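Local coordinates for oxidase (Sinorhizobium meliloti, PDB 4FFU), which is of unproven function: a MaoC-like, hot-dog-fold protein tentatively assigned monoamine oxidase activity, from a family that includes hydratases of acyl-CoA thioesters, at residues I90-T95 with I123-V127; A141-R147 with A161-V167. One frame throughout, in Å; residues are numbered along the deposited sequence.

Contact 1. Residues I90-T95 with I123-V127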
# COMPACT_ATOMS: atom_id res chain seq x y z
N ILE I 90 -12.15 8.97 3.33
CA ILE I 90 -11.16 10.03 3.52
C ILE I 90 -11.77 11.23 4.20
O ILE I 90 -11.15 11.84 5.10
CB ILE I 90 -10.42 10.40 2.21
CG1 ILE I 90 -9.59 9.19 1.74
CG2 ILE I 90 -9.48 11.59 2.40
CD1 ILE I 90 -8.85 9.46 0.43
N GLY I 91 -12.98 11.60 3.78
CA GLY I 91 -13.63 12.77 4.41
C GLY I 91 -13.77 12.60 5.92
O GLY I 91 -13.51 13.53 6.66
N VAL I 92 -14.20 11.41 6.35
CA VAL I 92 -14.29 11.05 7.77
C VAL I 92 -12.91 10.93 8.41
O VAL I 92 -12.68 11.41 9.53
CB VAL I 92 -15.10 9.71 7.94
CG1 VAL I 92 -14.94 9.14 9.35
CG2 VAL I 92 -16.57 9.95 7.58
N GLY I 93 -11.97 10.32 7.68
CA GLY I 93 -10.62 10.15 8.19
C GLY I 93 -9.94 11.47 8.52
O GLY I 93 -9.20 11.54 9.49
N LEU I 94 -10.19 12.51 7.71
CA LEU I 94 -9.63 13.84 7.97
C LEU I 94 -10.01 14.36 9.35
O LEU I 94 -9.28 15.16 9.94
CB LEU I 94 -10.08 14.84 6.90
CG LEU I 94 -9.37 14.69 5.56
CD1 LEU I 94 -10.15 15.51 4.53
CD2 LEU I 94 -7.94 15.15 5.67
N THR I 95 -11.17 13.92 9.86
CA THR I 95 -11.65 14.35 11.22
C THR I 95 -10.99 13.59 12.40
O THR I 95 -11.25 13.90 13.59
CB THR I 95 -13.18 14.24 11.36
OG1 THR I 95 -13.56 12.86 11.53
CG2 THR I 95 -13.90 14.82 10.15
N ILE I 123 -9.79 18.30 -0.74
CA ILE I 123 -10.94 18.28 0.16
C ILE I 123 -10.60 18.61 1.62
O ILE I 123 -9.48 18.33 2.08
CB ILE I 123 -11.77 16.97 0.10
CG1 ILE I 123 -10.92 15.75 0.48
CG2 ILE I 123 -12.38 16.84 -1.29
CD1 ILE I 123 -11.70 14.46 0.77
N ARG I 124 -11.58 19.21 2.30
CA ARG I 124 -11.52 19.45 3.75
C ARG I 124 -12.87 19.06 4.28
O ARG I 124 -13.86 19.03 3.54
CB ARG I 124 -11.32 20.94 4.05
CG ARG I 124 -9.98 21.51 3.62
CD ARG I 124 -10.10 23.02 3.43
NE ARG I 124 -10.90 23.33 2.23
CZ ARG I 124 -11.51 24.48 1.98
NH1 ARG I 124 -11.44 25.50 2.85
NH2 ARG I 124 -12.20 24.63 0.85
N THR I 125 -12.94 18.73 5.57
CA THR I 125 -14.23 18.35 6.15
C THR I 125 -14.63 19.35 7.22
O THR I 125 -13.83 19.69 8.09
CB THR I 125 -14.21 16.94 6.74
OG1 THR I 125 -13.85 16.03 5.68
CG2 THR I 125 -15.61 16.56 7.26
N ARG I 126 -15.87 19.84 7.12
CA ARG I 126 -16.43 20.70 8.16
C ARG I 126 -17.33 19.86 9.04
O ARG I 126 -18.18 19.10 8.53
CB ARG I 126 -17.24 21.85 7.53
CG ARG I 126 -17.76 22.85 8.56
CD ARG I 126 -18.22 24.14 7.88
NE ARG I 126 -19.29 23.82 6.95
CZ ARG I 126 -19.45 24.37 5.76
NH1 ARG I 126 -18.59 25.28 5.33
NH2 ARG I 126 -20.46 23.99 4.98
N VAL I 127 -17.17 19.97 10.36
CA VAL I 127 -17.98 19.15 11.26
C VAL I 127 -18.74 20.08 12.19
O VAL I 127 -18.12 20.90 12.84
CB VAL I 127 -17.11 18.18 12.10
CG1 VAL I 127 -18.01 17.36 13.02
CG2 VAL I 127 -16.33 17.23 11.19
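Thr125 and Gly91 show how a helix can be pinned to a sheet through a backbone carbonyl. The hydroxyl OG1 of Thr125 donates to Gly91 O at 2.7 Å, arriving from well off to the side of the carbonyl (C=O...O angle 117°) and tilted out of its plane. Gly91 CA lies 5.9 Å from Thr125 CA, the closest CA pair between the two segments.

A second threonine, Thr95, lies just along the chain from the helix. Its OG1 sits between its backbone N and carbonyl carbon (chi1 76°), which lets it bond back to Val92 O at 2.6 Å, in the carbonyl plane; Thr95 N donates to the same oxygen. With the hydroxyl so occupied, methyl CG2 of Thr95 is turned to the strand, where it faces Thr125 CG2 at 3.8 Å and Val127 CG2 at 3.6 Å, the latter side chain crossing at about a right angle.

Such packing of one helix on an antiparallel sheet is the core of the hot-dog fold: helix 84-93 is the sausage, and strand 122-134 belongs to the sheet curled round it. A second subunit adds to the burial, its His58 packing on Ile90.

Leu94 reaches over the strand with a single branch. Its CD1 lies 3.8 Å from Ile123 O and 4.1 Å from Ile123 CG1, and it also passes near the bonded hydroxyl of Thr125. Ile123 holds CG1 between its backbone N and carbonyl carbon (chi1 60°), then extends, bringing CD1 to within 4.0 Å of Ile90 CG2, where the two isoleucines cross roughly perpendicularly.

Contact 2. Residues A141-R147 with A161-V167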
# COMPACT_ATOMS: atom_id res chain seq x y z
N ALA I 141 -26.32 7.68 28.80
CA ALA I 141 -25.75 8.21 27.56
C ALA I 141 -26.74 9.15 26.88
O ALA I 141 -27.93 9.14 27.19
CB ALA I 141 -25.37 7.08 26.60
N GLY I 142 -26.22 9.96 25.95
CA GLY I 142 -27.06 10.77 25.07
C GLY I 142 -26.62 10.57 23.63
O GLY I 142 -25.55 10.05 23.39
N ARG I 143 -27.46 11.00 22.69
CA ARG I 143 -27.18 10.95 21.26
C ARG I 143 -26.76 12.33 20.75
O ARG I 143 -27.46 13.33 21.00
CB ARG I 143 -28.42 10.43 20.51
CG ARG I 143 -28.28 10.36 18.99
CD ARG I 143 -29.59 9.95 18.32
NE ARG I 143 -29.96 10.84 17.21
CZ ARG I 143 -30.31 10.42 16.00
NH1 ARG I 143 -30.36 9.11 15.74
NH2 ARG I 143 -30.62 11.29 15.04
N VAL I 144 -25.64 12.40 20.04
CA VAL I 144 -25.19 13.65 19.42
C VAL I 144 -25.06 13.42 17.91
O VAL I 144 -24.43 12.46 17.48
CB VAL I 144 -23.84 14.12 19.99
CG1 VAL I 144 -23.38 15.42 19.33
CG2 VAL I 144 -23.92 14.30 21.51
N VAL I 145 -25.68 14.30 17.11
CA VAL I 145 -25.49 14.24 15.66
C VAL I 145 -24.45 15.27 15.24
O VAL I 145 -24.61 16.47 15.49
CB VAL I 145 -26.80 14.50 14.91
CG1 VAL I 145 -26.54 14.57 13.39
CG2 VAL I 145 -27.85 13.45 15.27
N GLU I 146 -23.38 14.80 14.60
CA GLU I 146 -22.39 15.67 13.95
C GLU I 146 -22.61 15.67 12.43
O GLU I 146 -22.42 14.65 11.75
CB GLU I 146 -20.98 15.18 14.25
CG GLU I 146 -20.61 15.23 15.73
CD GLU I 146 -19.12 15.09 15.96
OE1 GLU I 146 -18.47 14.27 15.28
OE2 GLU I 146 -18.62 15.78 16.86
N ARG I 147 -22.98 16.83 11.90
CA ARG I 147 -23.14 16.99 10.47
C ARG I 147 -21.75 17.10 9.85
O ARG I 147 -20.97 17.97 10.26
CB ARG I 147 -23.95 18.25 10.17
CG ARG I 147 -24.07 18.54 8.68
CD ARG I 147 -25.47 18.25 8.19
NE ARG I 147 -25.68 18.61 6.78
CZ ARG I 147 -26.03 17.74 5.84
NH1 ARG I 147 -26.21 16.45 6.14
NH2 ARG I 147 -26.21 18.16 4.58
N ALA I 161 -23.08 14.01 5.34
CA ALA I 161 -23.61 12.88 6.11
C ALA I 161 -23.81 13.34 7.54
O ALA I 161 -23.05 14.18 8.01
CB ALA I 161 -22.65 11.71 6.09
N ASP I 162 -24.79 12.75 8.22
CA ASP I 162 -25.01 13.01 9.64
C ASP I 162 -24.45 11.87 10.48
O ASP I 162 -24.95 10.74 10.42
CB ASP I 162 -26.51 13.16 9.92
CG ASP I 162 -27.11 14.39 9.27
OD1 ASP I 162 -26.35 15.34 8.98
OD2 ASP I 162 -28.34 14.39 9.03
N HIS I 163 -23.39 12.15 11.23
CA HIS I 163 -22.74 11.12 12.04
C HIS I 163 -23.42 11.06 13.41
O HIS I 163 -23.53 12.07 14.12
CB HIS I 163 -21.26 11.46 12.19
CG HIS I 163 -20.45 10.38 12.84
ND1 HIS I 163 -19.18 10.61 13.33
CD2 HIS I 163 -20.71 9.07 13.04
CE1 HIS I 163 -18.69 9.48 13.81
NE2 HIS I 163 -19.60 8.53 13.65
N ILE I 164 -23.90 9.87 13.75
CA ILE I 164 -24.58 9.66 15.01
C ILE I 164 -23.62 9.07 16.04
O ILE I 164 -23.08 7.97 15.86
CB ILE I 164 -25.80 8.70 14.87
CG1 ILE I 164 -26.78 9.21 13.82
CG2 ILE I 164 -26.49 8.56 16.22
CD1 ILE I 164 -27.71 8.12 13.32
N LEU I 165 -23.46 9.81 17.13
CA LEU I 165 -22.61 9.40 18.23
C LEU I 165 -23.44 9.09 19.46
O LEU I 165 -24.42 9.79 19.77
CB LEU I 165 -21.65 10.56 18.60
CG LEU I 165 -20.68 11.04 17.54
CD1 LEU I 165 -19.87 12.21 18.11
CD2 LEU I 165 -19.79 9.87 17.11
N ILE I 166 -23.07 8.02 20.17
CA ILE I 166 -23.65 7.74 21.48
C ILE I 166 -22.60 8.17 22.50
O ILE I 166 -21.50 7.59 22.55
CB ILE I 166 -24.01 6.25 21.65
CG1 ILE I 166 -25.10 5.85 20.65
CG2 ILE I 166 -24.47 5.95 23.09
CD1 ILE I 166 -25.48 4.39 20.73
N VAL I 167 -22.91 9.21 23.27
CA VAL I 167 -21.92 9.87 24.12
C VAL I 167 -22.28 9.67 25.60
O VAL I 167 -23.40 9.95 26.01
CB VAL I 167 -21.80 11.38 23.81
CG1 VAL I 167 -20.65 11.99 24.60
CG2 VAL I 167 -21.61 11.61 22.31
O HOH W 1 -18.27 13.21 13.09
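Gly142 pairs with Val167, Val144 with Leu165 and Glu146 with His163 as antiparallel hydrogen-bonded pairs, each closed by two N-H...O bonds. The shortest of the six runs from His163 N to Glu146 O, 2.7 Å. Between them, the non-hydrogen-bonded positions add CA-H...O contacts, such as Val145 CA to His163 O at 3.3 Å.

Among the charged groups, Arg147 and Asp162 form a salt bridge, NH1 to OD1 at 3.1 Å. A bend in the arginine chain at chi2 (107°) brings the guanidinium round so that OD1 lies at its edge, in its plane. The carboxylate is turned differently: the two planes stand 66° apart, and NH1 comes from above the carboxylate plane. OD2 binds Arg110 of strand 103-113, leaving the aspartate shared by two arginines.

On the face that carries Val144, Glu146, His163 and Leu165, a water lies in the plane of the His163 ring, 2.8 Å from ND1. It also lies implausibly close to Glu146 OE1, so that link is doubtful. At the far side of the ring, NE2 is bound to Ser105 OG, so both ring nitrogens have partners and the ring's rotation is defined.

Van der Waals packing runs along the same face. Leu165 CD2 lies 3.5 Å above the His163 ring plane, toward its rim, while the Leu165 CD1 methyl rests against the Glu146 carboxylate group, 3.7 Å from its CD. Farther along, Val144 CG2 packs 3.6 Å from Val167 CG2. The whole is a beta hairpin of strands 141-151 and 157-168, adjacent members of the antiparallel hot-dog sheet.

Overall arrangement
The contacts illustrate two levels of one fold: contact 1 sets the helix on the sheet, whereas contact 2 builds the sheet itself. Their centres are about 16 Å apart, contact 1 nearer the centre of the chain (about 5 Å from it, against about 13 Å). Neighbouring strands 122-134 and 141-151 connect them, and Val127 joins the two contacts: its CG1 lies 3.8 Å from Glu146 OE1. Arg40, on the flanking strand 39-46, reaches both: it hydrogen-bonds Thr95 O and makes a long, weak ion pair with Glu146.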